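Local coordinates for insecticidal crystal protein Cry7Cal (Bacillus thuringiensis, PDB 5ZI1) that acts as an insecticidal toxin active against the locust Locusta migratoria manilensis, probably by binding gut receptors and inserting into the membrane like related Cry toxins, at residues R251-D256 / Y428-S433; R217-M222 / L281-A286; G534-S539 / E545-T550. One frame throughout, in Å; residues are numbered along the deposited sequence.

Overall arrangement
Interactions 1 and 2 lie close together, their centres 12 Å apart, where the N-terminal helical domain meets the central, lectin-like domain. They cross along the chain: 217-222 comes first, then 251-256, 281-286 and 428-433. Helix 208-227 serves both, carrying one half of interaction 2 and packing over interaction 1, and Asp256 ties the two together through salt bridges to that helix. Interaction 3 comes later in the chain, in the C-terminal domain, with its centre about 35 Å from that of interaction 1 and about 36 Å from that of interaction 2. Two contacts thus bear on a domain junction, whereas the third is local to one beta hairpin.

Interaction 1 of 3, residues R251-D256 / Y428-S433; sequences RQIFTD and YGHRLS
Arg251 and His430 meet between the two outer strands of a three-stranded antiparallel sheet in the central domain. Strand 448-454 lies between strands 252-254 and 430-437, so the contact is made by side chains alone. In the tight part His430 and Ile253 are buried, Arg251 only partly so. Arg251 NH2 donates to His430 NE2 over 3.0 Å at an N-H...N angle of 162°, and the donor lies near the imidazole plane. Guanidinium and ring are nearly coplanar and meet edge to edge. The arginine chain bends at chi2 (-66°), is extended at chi3, and turns again about CD-NE to set the guanidinium against the ring edge. Beside this bond Ile253 CD1 packs 3.7 Å from His430 NE2, approaching the ring obliquely. Helix 208-227 closes over the group through Thr223 and Ile224. An acetate ion, probably from the crystallisation liquor, lies about 4 Å from the Arg251 side chain.

Toward solvent, partly exposed Gln252 stretches out with CG anti to the backbone N and brings OE1 to 3.0 Å from OG of buried Ser433, which also packs on Thr453.

Arg251 NH2 also forms a salt bridge with Asp228, which makes the arginine a link between the two domains. His430 NE2 accepts a hydrogen bond from the guanidinium, so that nitrogen is probably unprotonated, consistent with a neutral imidazole carrying its hydrogen on ND1.

Interaction 2 of 3, residues R217-M222 / L281-A286; sequences RFRREM and LIENRA
Arg219 and Glu283 form a bidentate, end-on salt bridge between two helices of different domains: helix 208-227 of the N-terminal helical bundle and the short helix 279-286 of the central domain. The backbones stay well apart, with Arg219 CA and Glu283 CA 12.0 Å from each other, and two long side chains span the gap from opposite directions. Arg219 leaves its helix with CG anti to the backbone N and turns at chi3 (57°), while Glu283 bends at chi2 (74°) to bring its carboxylate round. The two flat groups end up nearly coplanar, and each carboxylate oxygen offers its syn lone pair to a different nitrogen. Both oxygens lie within a few degrees of the guanidinium plane.

Several of the polar atoms have a second partner. Arg219 NH2 gives one hydrogen to Glu283 OE1, 3.0 Å away, and bonds also to Asn216 OD1, one turn earlier on its own helix. NE of the arginine is also hydrogen-bonded to a residue close by in the chain. Glu283 OE1 is gripped twice, since the indole NE1 of Trp212 also donates to it. Asn216 and Trp212 probably help to hold the two groups in their common plane. The bridge itself sits at the surface, both of its residues being partly exposed.

The same helix holds the central domain elsewhere: Arg217 and Arg220 pair with the two oxygens of Asp256. In the Arg219-Glu283 bridge the shorter bond runs from Arg219 NH1 to Glu283 OE2, 2.7 Å long and almost straight, with an N-H...O angle of 174°.

Interaction 3 of 3, residues G534-S539 / E545-T550; sequences GVMSFS and EYFTAT
Gly534 and Phe547 face each other across a beta hairpin, strands 534-538 and 545-547, at one edge of a five-stranded antiparallel sheet in the C-terminal beta-sandwich domain. Their pair is a hydrogen-bonded one, with Phe547 N to Gly534 O at 2.7 Å and Gly534 N to Phe547 O at 3.0 Å. Two bonds between Met536 and Glu545 make the next hydrogen-bonded pair, and Val535 with Tyr546 forms the non-hydrogen-bonded pair between them.

A chi1 of 61° in Phe547 sets CG between the backbone N and the carbonyl carbon and folds the phenyl back over the glycine. Gly534 CA makes a CH-pi contact, 3.8 Å from the centroid of the Phe547 ring and 25° off its normal, so the phenyl lies directly over the glycine backbone. Gly534 O sits over the same ring near its rim. Met536, on the same sheet face, extends through chi2 before turning at chi3, and its CB comes to 4.2 Å from Phe547 CD2. Leu562 and Tyr528 also touch the buried phenyl.

On the other face of the sheet stand Val535 and Tyr546. The tyrosine, which is exposed, has its CG anti to the backbone N (chi1 174°). In the valine it is CG1 that takes this anti position. The other methyl, Val535 CG2, is anti to the carbonyl carbon and meets the edge of the Tyr546 ring, 4.2 Å from Tyr546 CD1.

Interaction 1 of 3, residues R251-D256 / Y428-S433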
loop_
_atom_site.group_PDB
_atom_site.type_symbol
_atom_site.label_atom_id
_atom_site.label_comp_id
_atom_site.label_asym_id
_atom_site.label_seq_id
_atom_site.Cartn_x
_atom_site.Cartn_y
_atom_site.Cartn_z
ATOM N N ARG A 251 -0.939 -0.580 4.459
ATOM C CA ARG A 251 -2.099 0.282 4.292
ATOM C C ARG A 251 -3.338 -0.543 3.943
ATOM O O ARG A 251 -3.254 -1.559 3.250
ATOM C CB ARG A 251 -1.834 1.333 3.213
ATOM C CG ARG A 251 -2.037 0.899 1.768
ATOM C CD ARG A 251 -1.052 -0.159 1.342
ATOM N NE ARG A 251 -1.202 -0.598 -0.050
ATOM C CZ ARG A 251 -2.117 -1.465 -0.493
ATOM N NH1 ARG A 251 -3.021 -1.991 0.332
ATOM N NH2 ARG A 251 -2.132 -1.792 -1.778
ATOM N N GLN A 252 -4.491 -0.100 4.430
ATOM C CA GLN A 252 -5.769 -0.753 4.173
ATOM C C GLN A 252 -6.571 0.071 3.174
ATOM O O GLN A 252 -6.752 1.276 3.365
ATOM C CB GLN A 252 -6.550 -0.911 5.484
ATOM C CG GLN A 252 -7.956 -1.545 5.368
ATOM C CD GLN A 252 -8.597 -1.716 6.743
ATOM O OE1 GLN A 252 -8.698 -2.828 7.259
ATOM N NE2 GLN A 252 -9.000 -0.606 7.354
ATOM N N ILE A 253 -7.075 -0.574 2.122
ATOM C CA ILE A 253 -7.925 0.108 1.158
ATOM C C ILE A 253 -9.278 -0.585 1.063
ATOM O O ILE A 253 -9.434 -1.764 1.410
ATOM C CB ILE A 253 -7.270 0.197 -0.221
ATOM C CG1 ILE A 253 -6.882 -1.180 -0.718
ATOM C CG2 ILE A 253 -6.063 1.165 -0.175
ATOM C CD1 ILE A 253 -5.968 -1.098 -1.937
ATOM N N PHE A 254 -10.270 0.172 0.581
ATOM C CA PHE A 254 -11.663 -0.274 0.555
ATOM C C PHE A 254 -12.198 -0.321 -0.861
ATOM O O PHE A 254 -12.021 0.631 -1.627
ATOM C CB PHE A 254 -12.549 0.627 1.413
ATOM C CG PHE A 254 -12.354 0.401 2.891
ATOM C CD1 PHE A 254 -11.231 0.936 3.550
ATOM C CD2 PHE A 254 -13.252 -0.391 3.611
ATOM C CE1 PHE A 254 -11.034 0.736 4.908
ATOM C CE2 PHE A 254 -13.060 -0.610 4.967
ATOM C CZ PHE A 254 -11.939 -0.057 5.619
ATOM N N THR A 255 -12.843 -1.445 -1.196
ATOM C CA THR A 255 -13.560 -1.609 -2.452
ATOM C C THR A 255 -14.865 -0.815 -2.399
ATOM O O THR A 255 -15.285 -0.336 -1.338
ATOM C CB THR A 255 -13.834 -3.096 -2.734
ATOM O OG1 THR A 255 -14.300 -3.755 -1.545
ATOM C CG2 THR A 255 -12.579 -3.819 -3.246
ATOM N N ASP A 256 -15.508 -0.659 -3.561
ATOM C CA ASP A 256 -16.714 0.165 -3.620
ATOM C C ASP A 256 -17.789 -0.392 -2.689
ATOM O O ASP A 256 -17.867 -1.609 -2.473
ATOM C CB ASP A 256 -17.265 0.240 -5.042
ATOM C CG ASP A 256 -16.313 0.927 -6.000
ATOM O OD1 ASP A 256 -15.326 1.546 -5.521
ATOM O OD2 ASP A 256 -16.554 0.856 -7.230
ATOM N N TYR A 428 -2.483 -13.421 -5.961
ATOM C CA TYR A 428 -3.426 -12.464 -5.401
ATOM C C TYR A 428 -2.661 -11.475 -4.536
ATOM O O TYR A 428 -1.740 -11.858 -3.808
ATOM C CB TYR A 428 -4.534 -13.152 -4.588
ATOM C CG TYR A 428 -4.087 -13.870 -3.325
ATOM C CD1 TYR A 428 -3.516 -15.137 -3.380
ATOM C CD2 TYR A 428 -4.279 -13.296 -2.080
ATOM C CE1 TYR A 428 -3.116 -15.802 -2.220
ATOM C CE2 TYR A 428 -3.880 -13.935 -0.924
ATOM C CZ TYR A 428 -3.301 -15.194 -0.991
ATOM O OH TYR A 428 -2.910 -15.827 0.179
ATOM N N GLY A 429 -3.037 -10.200 -4.624
ATOM C CA GLY A 429 -2.254 -9.163 -3.969
ATOM C C GLY A 429 -2.859 -8.660 -2.679
ATOM O O GLY A 429 -2.194 -7.957 -1.914
ATOM N N HIS A 430 -4.111 -9.034 -2.409
ATOM C CA HIS A 430 -4.840 -8.466 -1.288
ATOM C C HIS A 430 -5.646 -9.547 -0.580
ATOM O O HIS A 430 -6.007 -10.575 -1.162
ATOM C CB HIS A 430 -5.753 -7.313 -1.756
ATOM C CG HIS A 430 -5.005 -6.072 -2.171
ATOM N ND1 HIS A 430 -4.500 -5.891 -3.446
ATOM C CD2 HIS A 430 -4.667 -4.958 -1.473
ATOM C CE1 HIS A 430 -3.893 -4.719 -3.516
ATOM N NE2 HIS A 430 -3.979 -4.133 -2.333
ATOM N N ARG A 431 -5.939 -9.292 0.692
ATOM C CA ARG A 431 -6.720 -10.186 1.527
ATOM C C ARG A 431 -7.741 -9.350 2.277
ATOM O O ARG A 431 -7.488 -8.186 2.595
ATOM C CB ARG A 431 -5.837 -10.965 2.540
ATOM C CG ARG A 431 -5.562 -10.178 3.813
ATOM C CD ARG A 431 -4.801 -10.940 4.860
ATOM N NE ARG A 431 -3.446 -11.301 4.438
ATOM C CZ ARG A 431 -2.429 -10.444 4.362
ATOM N NH1 ARG A 431 -2.611 -9.154 4.640
ATOM N NH2 ARG A 431 -1.240 -10.876 3.979
ATOM N N LEU A 432 -8.900 -9.944 2.548
ATOM C CA LEU A 432 -9.949 -9.207 3.236
ATOM C C LEU A 432 -9.502 -8.894 4.648
ATOM O O LEU A 432 -8.908 -9.735 5.329
ATOM C CB LEU A 432 -11.250 -10.005 3.258
ATOM C CG LEU A 432 -12.525 -9.376 3.830
ATOM C CD1 LEU A 432 -13.065 -8.230 2.984
ATOM C CD2 LEU A 432 -13.602 -10.470 3.922
ATOM N N SER A 433 -9.772 -7.668 5.092
ATOM C CA SER A 433 -9.366 -7.270 6.425
ATOM C C SER A 433 -10.455 -6.605 7.236
ATOM O O SER A 433 -10.340 -6.578 8.468
ATOM C CB SER A 433 -8.136 -6.336 6.363
ATOM O OG SER A 433 -8.341 -5.220 5.492
#

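Interaction 2 of 3, residues R217-M222 / L281-A286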
loop_
_atom_site.group_PDB
_atom_site.type_symbol
_atom_site.label_atom_id
_atom_site.label_comp_id
_atom_site.label_asym_id
_atom_site.label_seq_id
_atom_site.Cartn_x
_atom_site.Cartn_y
_atom_site.Cartn_z
ATOM N N ARG A 217 -12.658 5.628 -4.674
ATOM C CA ARG A 217 -12.101 4.901 -5.808
ATOM C C ARG A 217 -10.752 5.475 -6.220
ATOM O O ARG A 217 -9.854 4.733 -6.631
ATOM C CB ARG A 217 -13.064 4.928 -6.989
ATOM C CG ARG A 217 -12.530 4.157 -8.179
ATOM C CD ARG A 217 -13.511 4.092 -9.345
ATOM N NE ARG A 217 -14.746 3.396 -8.993
ATOM C CZ ARG A 217 -15.911 4.007 -8.808
ATOM N NH1 ARG A 217 -16.992 3.297 -8.490
ATOM N NH2 ARG A 217 -15.987 5.331 -8.944
ATOM N N PHE A 218 -10.611 6.799 -6.158
ATOM C CA PHE A 218 -9.332 7.419 -6.449
ATOM C C PHE A 218 -8.290 6.987 -5.430
ATOM O O PHE A 218 -7.191 6.550 -5.794
ATOM C CB PHE A 218 -9.509 8.928 -6.460
ATOM C CG PHE A 218 -8.252 9.692 -6.665
ATOM C CD1 PHE A 218 -7.800 9.985 -7.933
ATOM C CD2 PHE A 218 -7.541 10.177 -5.577
ATOM C CE1 PHE A 218 -6.646 10.726 -8.112
ATOM C CE2 PHE A 218 -6.398 10.911 -5.754
ATOM C CZ PHE A 218 -5.945 11.190 -7.021
ATOM N N ARG A 219 -8.641 7.052 -4.145
ATOM C CA ARG A 219 -7.730 6.586 -3.105
ATOM C C ARG A 219 -7.312 5.138 -3.345
ATOM O O ARG A 219 -6.123 4.809 -3.291
ATOM C CB ARG A 219 -8.384 6.742 -1.733
ATOM C CG ARG A 219 -7.737 5.922 -0.629
ATOM C CD ARG A 219 -8.220 6.392 0.748
ATOM N NE ARG A 219 -9.675 6.330 0.851
ATOM C CZ ARG A 219 -10.395 7.006 1.751
ATOM N NH1 ARG A 219 -9.781 7.807 2.645
ATOM N NH2 ARG A 219 -11.732 6.893 1.753
ATOM N N ARG A 220 -8.275 4.261 -3.645
ATOM C CA ARG A 220 -7.948 2.844 -3.779
ATOM C C ARG A 220 -7.027 2.607 -4.961
ATOM O O ARG A 220 -5.966 1.993 -4.816
ATOM C CB ARG A 220 -9.213 2.007 -3.934
ATOM C CG ARG A 220 -8.905 0.542 -4.094
ATOM C CD ARG A 220 -10.176 -0.295 -4.158
ATOM N NE ARG A 220 -10.817 -0.181 -5.467
ATOM C CZ ARG A 220 -11.928 0.511 -5.697
ATOM N NH1 ARG A 220 -12.541 1.151 -4.704
ATOM N NH2 ARG A 220 -12.428 0.552 -6.924
ATOM N N GLU A 221 -7.402 3.109 -6.136
ATOM C CA GLU A 221 -6.605 2.849 -7.331
ATOM C C GLU A 221 -5.253 3.568 -7.288
ATOM O O GLU A 221 -4.239 2.992 -7.701
ATOM C CB GLU A 221 -7.398 3.240 -8.574
ATOM C CG GLU A 221 -8.645 2.323 -8.818
ATOM C CD GLU A 221 -9.193 2.468 -10.223
ATOM O OE1 GLU A 221 -8.526 3.136 -11.043
ATOM O OE2 GLU A 221 -10.289 1.923 -10.521
ATOM N N MET A 222 -5.209 4.818 -6.799
ATOM C CA MET A 222 -3.945 5.567 -6.792
ATOM C C MET A 222 -2.999 5.110 -5.695
ATOM O O MET A 222 -1.785 5.322 -5.812
ATOM C CB MET A 222 -4.185 7.071 -6.652
ATOM C CG MET A 222 -5.023 7.629 -7.771
ATOM S SD MET A 222 -4.244 7.359 -9.371
ATOM C CE MET A 222 -2.967 8.645 -9.287
ATOM N N LEU A 281 -19.129 12.368 7.647
ATOM C CA LEU A 281 -19.831 11.267 8.301
ATOM C C LEU A 281 -19.607 9.961 7.550
ATOM O O LEU A 281 -19.279 8.934 8.153
ATOM C CB LEU A 281 -21.318 11.583 8.418
ATOM C CG LEU A 281 -21.594 12.743 9.372
ATOM C CD1 LEU A 281 -23.101 12.930 9.577
ATOM C CD2 LEU A 281 -20.882 12.537 10.692
ATOM N N ILE A 282 -19.736 9.994 6.226
ATOM C CA ILE A 282 -19.456 8.808 5.426
ATOM C C ILE A 282 -18.023 8.345 5.645
ATOM O O ILE A 282 -17.767 7.169 5.931
ATOM C CB ILE A 282 -19.727 9.095 3.943
ATOM C CG1 ILE A 282 -21.141 9.659 3.764
ATOM C CG2 ILE A 282 -19.513 7.831 3.145
ATOM C CD1 ILE A 282 -21.512 9.973 2.304
ATOM N N GLU A 283 -17.064 9.267 5.483
ATOM C CA GLU A 283 -15.653 8.917 5.610
ATOM C C GLU A 283 -15.363 8.297 6.971
ATOM O O GLU A 283 -14.693 7.262 7.059
ATOM C CB GLU A 283 -14.776 10.158 5.360
ATOM C CG GLU A 283 -13.258 9.964 5.601
ATOM C CD GLU A 283 -12.552 9.146 4.515
ATOM O OE1 GLU A 283 -13.242 8.608 3.625
ATOM O OE2 GLU A 283 -11.296 9.034 4.547
ATOM N N ASN A 284 -15.885 8.895 8.046
ATOM C CA ASN A 284 -15.528 8.410 9.374
ATOM C C ASN A 284 -16.153 7.047 9.672
ATOM O O ASN A 284 -15.572 6.262 10.425
ATOM C CB ASN A 284 -15.924 9.429 10.450
ATOM C CG ASN A 284 -14.975 10.647 10.504
ATOM O OD1 ASN A 284 -13.793 10.560 10.152
ATOM N ND2 ASN A 284 -15.499 11.780 10.959
ATOM N N ARG A 285 -17.328 6.733 9.111
ATOM C CA ARG A 285 -17.901 5.412 9.382
ATOM C C ARG A 285 -17.400 4.361 8.416
ATOM O O ARG A 285 -17.305 3.190 8.792
ATOM C CB ARG A 285 -19.438 5.445 9.369
ATOM C CG ARG A 285 -20.107 4.068 9.344
ATOM C CD ARG A 285 -20.294 3.556 10.772
ATOM N NE ARG A 285 -20.992 4.500 11.638
ATOM C CZ ARG A 285 -22.279 4.777 11.521
ATOM N NH1 ARG A 285 -22.985 4.159 10.581
ATOM N NH2 ARG A 285 -22.855 5.632 12.351
ATOM N N ALA A 286 -17.006 4.757 7.207
ATOM C CA ALA A 286 -16.451 3.787 6.269
ATOM C C ALA A 286 -14.985 3.452 6.531
ATOM O O ALA A 286 -14.547 2.348 6.204
ATOM C CB ALA A 286 -16.578 4.309 4.843
#

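Interaction 3 of 3, residues G534-S539 / E545-T550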
loop_
_atom_site.group_PDB
_atom_site.type_symbol
_atom_site.label_atom_id
_atom_site.label_comp_id
_atom_site.label_asym_id
_atom_site.label_seq_id
_atom_site.Cartn_x
_atom_site.Cartn_y
_atom_site.Cartn_z
ATOM N N GLY A 534 17.102 13.243 21.470
ATOM C CA GLY A 534 16.814 12.333 22.561
ATOM C C GLY A 534 17.561 11.029 22.433
ATOM O O GLY A 534 18.506 10.911 21.648
ATOM N N VAL A 535 17.101 10.035 23.202
ATOM C CA VAL A 535 17.776 8.750 23.333
ATOM C C VAL A 535 16.753 7.636 23.154
ATOM O O VAL A 535 15.681 7.664 23.768
ATOM C CB VAL A 535 18.496 8.630 24.693
ATOM C CG1 VAL A 535 19.043 7.239 24.888
ATOM C CG2 VAL A 535 19.621 9.647 24.779
ATOM N N MET A 536 17.087 6.658 22.316
ATOM C CA MET A 536 16.222 5.535 21.991
ATOM C C MET A 536 16.883 4.235 22.446
ATOM O O MET A 536 18.098 4.169 22.640
ATOM C CB MET A 536 15.932 5.506 20.475
ATOM C CG MET A 536 14.722 4.676 20.048
ATOM S SD MET A 536 14.432 4.705 18.249
ATOM C CE MET A 536 13.972 6.432 18.015
ATOM N N SER A 537 16.075 3.188 22.601
ATOM C CA SER A 537 16.582 1.898 23.042
ATOM C C SER A 537 15.678 0.785 22.523
ATOM O O SER A 537 14.472 0.982 22.329
ATOM C CB SER A 537 16.671 1.821 24.567
ATOM O OG SER A 537 17.040 0.519 24.982
ATOM N N PHE A 538 16.267 -0.396 22.319
ATOM C CA PHE A 538 15.528 -1.513 21.755
ATOM C C PHE A 538 15.962 -2.807 22.434
ATOM O O PHE A 538 17.122 -2.960 22.828
ATOM C CB PHE A 538 15.725 -1.594 20.233
ATOM C CG PHE A 538 14.680 -2.412 19.535
ATOM C CD1 PHE A 538 13.483 -1.838 19.135
ATOM C CD2 PHE A 538 14.887 -3.757 19.287
ATOM C CE1 PHE A 538 12.512 -2.589 18.498
ATOM C CE2 PHE A 538 13.923 -4.514 18.650
ATOM C CZ PHE A 538 12.736 -3.929 18.256
ATOM N N SER A 539 15.009 -3.729 22.591
ATOM C CA SER A 539 15.290 -4.989 23.267
ATOM C C SER A 539 16.468 -5.686 22.612
ATOM O O SER A 539 16.692 -5.568 21.406
ATOM C CB SER A 539 14.076 -5.916 23.226
ATOM O OG SER A 539 13.041 -5.432 24.062
ATOM N N GLU A 545 20.871 4.653 22.133
ATOM C CA GLU A 545 21.478 5.457 21.077
ATOM C C GLU A 545 20.878 6.856 21.057
ATOM O O GLU A 545 19.661 7.017 20.908
ATOM C CB GLU A 545 21.328 4.772 19.718
ATOM C CG GLU A 545 22.269 5.335 18.631
ATOM C CD GLU A 545 23.757 5.040 18.884
ATOM O OE1 GLU A 545 24.599 5.733 18.269
ATOM O OE2 GLU A 545 24.092 4.127 19.692
ATOM N N TYR A 546 21.735 7.863 21.205
ATOM C CA TYR A 546 21.314 9.253 21.073
ATOM C C TYR A 546 20.963 9.574 19.621
ATOM O O TYR A 546 21.686 9.183 18.701
ATOM C CB TYR A 546 22.442 10.159 21.568
ATOM C CG TYR A 546 22.270 11.655 21.396
ATOM C CD1 TYR A 546 21.564 12.403 22.327
ATOM C CD2 TYR A 546 22.879 12.331 20.339
ATOM C CE1 TYR A 546 21.426 13.785 22.192
ATOM C CE2 TYR A 546 22.760 13.719 20.202
ATOM C CZ TYR A 546 22.029 14.439 21.135
ATOM O OH TYR A 546 21.891 15.811 21.023
ATOM N N PHE A 547 19.842 10.283 19.410
ATOM C CA PHE A 547 19.460 10.770 18.085
ATOM C C PHE A 547 19.247 12.277 18.079
ATOM O O PHE A 547 18.835 12.868 19.082
ATOM C CB PHE A 547 18.167 10.118 17.562
ATOM C CG PHE A 547 16.965 10.390 18.419
ATOM C CD1 PHE A 547 16.161 11.493 18.194
ATOM C CD2 PHE A 547 16.656 9.552 19.473
ATOM C CE1 PHE A 547 15.073 11.755 19.018
ATOM C CE2 PHE A 547 15.568 9.798 20.289
ATOM C CZ PHE A 547 14.773 10.894 20.061
ATOM N N THR A 548 19.452 12.881 16.912
ATOM C CA THR A 548 19.253 14.314 16.724
ATOM C C THR A 548 17.987 14.594 15.918
ATOM O O THR A 548 17.378 13.701 15.319
ATOM C CB THR A 548 20.446 14.949 16.016
ATOM O OG1 THR A 548 20.615 14.305 14.745
ATOM C CG2 THR A 548 21.734 14.816 16.865
ATOM N N ALA A 549 17.613 15.872 15.908
ATOM C CA ALA A 549 16.423 16.318 15.205
ATOM C C ALA A 549 16.592 16.158 13.705
ATOM O O ALA A 549 17.693 16.255 13.165
ATOM C CB ALA A 549 16.122 17.776 15.533
ATOM N N THR A 550 15.485 15.876 13.031
ATOM C CA THR A 550 15.481 15.841 11.579
ATOM C C THR A 550 14.615 16.925 10.958
ATOM O O THR A 550 14.659 17.103 9.741
ATOM C CB THR A 550 15.010 14.467 11.086
ATOM O OG1 THR A 550 13.619 14.301 11.404
ATOM C CG2 THR A 550 15.841 13.368 11.763
#